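Local coordinates for protein ssDNA binding RNA Polymerase cofactor (Pseudomonas phage LUZ7, PDB 6QLC) that binds single-stranded DNA and serves as an RNA polymerase cofactor, probably regulating transcription of the phage genome, at residues T63-D66 with K67-L71. Sequence-based numbering, arbitrary orientation.
Sequences TVDD and KGKPL
Leu-71 and Thr-63 close a short hairpin-like loop. Leu-71 N donates to Thr-63 O at 3.0 Å. The same oxygen receives a CA-H...O contact from Pro-70. Two residues further round, Asp-65 N donates to Lys-69 O at 2.9 Å. That bond is bent (137° at the hydrogen), and the CA-H of Val-64 shares the acceptor. Val-64 and Pro-70 thus form a single antiparallel bridge, and the chain turns back through Asp-66, Lys-67 and Gly-68.

On one side of the bridge Leu-71 and Asp-65 make many contacts. The leucine CG sits beside the backbone N (chi1 -59°), which lays the side chain over the backbone of Thr-63 and Val-64. Leu-71 CD1 reaches Thr-63 N, and Leu-71 CD2 meets Asp-65 CB at 3.5 Å. The Asp-65 carboxylate tucks into the turn, its CG between the backbone N and the carbonyl carbon (chi1 70°). Asp-65 OD1 lies 3.0 Å from Lys-69 N but also 2.8 Å from Lys-69 O, a probably unfavourable pair of acceptors. Asp-65 OD2 rests against the CB and CD of Lys-69. On the other side, Val-64 CG2 touches Gly-68 O at 3.5 Å.

The tip is looser and exposed to solvent. The chains of Lys-67 and Lys-69 run outward, their amino groups not in contact with the Asp-65 carboxylate. Lys-69 NZ stays 5.9 Å from Asp-65 OD2, so any attraction between the opposite charges is probably modest. Gly-68 has a positive phi, where a CB would press on Lys-67 O, so glycine suits the position.

The loop joins helix 53-61 to helix 73-86. Thr-63 OG1 bonds back to Gln-59 O of the first helix, and Thr-63 also packs on Leu-91 of the second subunit. Arg-79 of helix 73-86 gives a weak hydrogen bond to Val-64 O and a long, weak ion pair to Asp-66 OD2.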
ATOM      1  N   THR A  63       3.667 -15.210  -7.795  1.00 61.92           N
ATOM      2  CA  THR A  63       3.720 -15.757  -9.153  1.00 62.51           C
ATOM      3  C   THR A  63       4.033 -17.244  -9.214  1.00 65.77           C
ATOM      4  O   THR A  63       3.630 -17.895 -10.184  1.00 62.55           O
ATOM      5  CB  THR A  63       4.775 -15.030  -9.992  1.00 60.83           C
ATOM      6  OG1 THR A  63       6.028 -15.097  -9.309  1.00 67.78           O
ATOM      7  CG2 THR A  63       4.409 -13.585 -10.205  1.00 47.89           C
ATOM      8  N   VAL A  64       4.727 -17.804  -8.225  1.00 61.16           N
ATOM      9  CA  VAL A  64       5.359 -19.108  -8.336  1.00 56.70           C
ATOM     10  C   VAL A  64       5.192 -19.837  -7.008  1.00 58.02           C
ATOM     11  O   VAL A  64       5.138 -19.213  -5.946  1.00 70.02           O
ATOM     12  CB  VAL A  64       6.835 -18.910  -8.758  1.00 66.44           C
ATOM     13  CG1 VAL A  64       7.735 -20.026  -8.272  1.00 80.20           C
ATOM     14  CG2 VAL A  64       6.925 -18.724 -10.275  1.00 62.85           C
ATOM     15  N   ASP A  65       5.079 -21.169  -7.068  1.00 61.37           N
ATOM     16  CA  ASP A  65       4.636 -21.964  -5.925  1.00 64.72           C
ATOM     17  C   ASP A  65       5.768 -22.712  -5.219  1.00 77.82           C
ATOM     18  O   ASP A  65       5.518 -23.770  -4.631  1.00 80.38           O
ATOM     19  CB  ASP A  65       3.550 -22.951  -6.363  1.00 79.38           C
ATOM     20  CG  ASP A  65       4.082 -24.072  -7.258  1.00 86.06           C
ATOM     21  OD1 ASP A  65       5.171 -23.910  -7.849  1.00 77.19           O
ATOM     22  OD2 ASP A  65       3.394 -25.112  -7.384  1.00 85.36           O
ATOM     23  N   ASP A  66       6.986 -22.158  -5.221  1.00 70.89           N
ATOM     24  CA  ASP A  66       8.203 -22.830  -4.732  1.00 86.30           C
ATOM     25  C   ASP A  66       8.273 -24.268  -5.250  1.00 85.02           C
ATOM     26  O   ASP A  66       8.429 -25.235  -4.500  1.00 73.05           O
ATOM     27  CB  ASP A  66       8.352 -22.752  -3.198  0.71 72.79           C
ATOM     28  CG  ASP A  66       7.166 -23.323  -2.429  0.71 79.48           C
ATOM     29  OD1 ASP A  66       7.124 -24.550  -2.192  0.71 66.54           O
ATOM     30  OD2 ASP A  66       6.276 -22.535  -2.043  0.71 89.18           O
ATOM     31  N   LYS A  67       8.095 -24.383  -6.576  1.00 80.30           N
ATOM     32  CA  LYS A  67       8.437 -25.559  -7.368  1.00 76.58           C
ATOM     33  C   LYS A  67       8.709 -25.115  -8.799  1.00 72.78           C
ATOM     34  O   LYS A  67       8.786 -25.959  -9.700  1.00 86.34           O
ATOM     35  CB  LYS A  67       7.330 -26.624  -7.369  1.00 76.55           C
ATOM     36  CG  LYS A  67       7.459 -27.681  -6.295  1.00 80.60           C
ATOM     37  CD  LYS A  67       6.422 -28.790  -6.468  1.00 90.56           C
ATOM     38  CE  LYS A  67       7.027 -30.048  -7.084  1.00103.55           C
ATOM     39  NZ  LYS A  67       6.402 -31.302  -6.557  1.00 92.27           N
ATOM     40  N   GLY A  68       8.843 -23.811  -9.023  1.00 73.89           N
ATOM     41  CA  GLY A  68       8.922 -23.244 -10.353  1.00 79.45           C
ATOM     42  C   GLY A  68       7.543 -22.941 -10.908  1.00 78.68           C
ATOM     43  O   GLY A  68       7.361 -21.959 -11.637  1.00 76.34           O
ATOM     44  N   LYS A  69       6.561 -23.770 -10.538  1.00 78.14           N
ATOM     45  CA  LYS A  69       5.241 -23.782 -11.173  1.00 78.31           C
ATOM     46  C   LYS A  69       4.503 -22.470 -10.929  1.00 71.72           C
ATOM     47  O   LYS A  69       4.338 -22.074  -9.766  1.00 60.08           O
ATOM     48  CB  LYS A  69       4.395 -24.946 -10.635  1.00 76.09           C
ATOM     49  CG  LYS A  69       4.839 -26.353 -11.045  1.00 93.03           C
ATOM     50  CD  LYS A  69       4.667 -27.360  -9.895  1.00 90.75           C
ATOM     51  CE  LYS A  69       4.815 -28.805 -10.381  1.00 88.19           C
ATOM     52  NZ  LYS A  69       6.248 -29.201 -10.507  1.00 82.78           N
ATOM     53  N   PRO A  70       4.052 -21.767 -11.973  1.00 80.06           N
ATOM     54  CA  PRO A  70       3.182 -20.602 -11.758  1.00 71.43           C
ATOM     55  C   PRO A  70       1.955 -20.973 -10.930  1.00 68.14           C
ATOM     56  O   PRO A  70       1.404 -22.071 -11.048  1.00 58.15           O
ATOM     57  CB  PRO A  70       2.808 -20.172 -13.178  1.00 65.00           C
ATOM     58  CG  PRO A  70       3.951 -20.657 -14.029  1.00 58.08           C
ATOM     59  CD  PRO A  70       4.422 -21.935 -13.390  1.00 75.79           C
ATOM     60  N   LEU A  71       1.561 -20.063 -10.047  1.00 61.63           N
ATOM     61  CA  LEU A  71       0.426 -20.316  -9.172  1.00 64.95           C
ATOM     62  C   LEU A  71      -0.860 -20.439  -9.978  1.00 50.93           C
ATOM     63  O   LEU A  71      -1.025 -19.811 -11.028  1.00 51.27           O
ATOM     64  CB  LEU A  71       0.271 -19.184  -8.151  1.00 53.03           C
ATOM     65  CG  LEU A  71       1.460 -18.921  -7.228  1.00 54.83           C
ATOM     66  CD1 LEU A  71       1.321 -17.564  -6.561  1.00 52.85           C
ATOM     67  CD2 LEU A  71       1.535 -20.038  -6.202  1.00 49.12           C
TER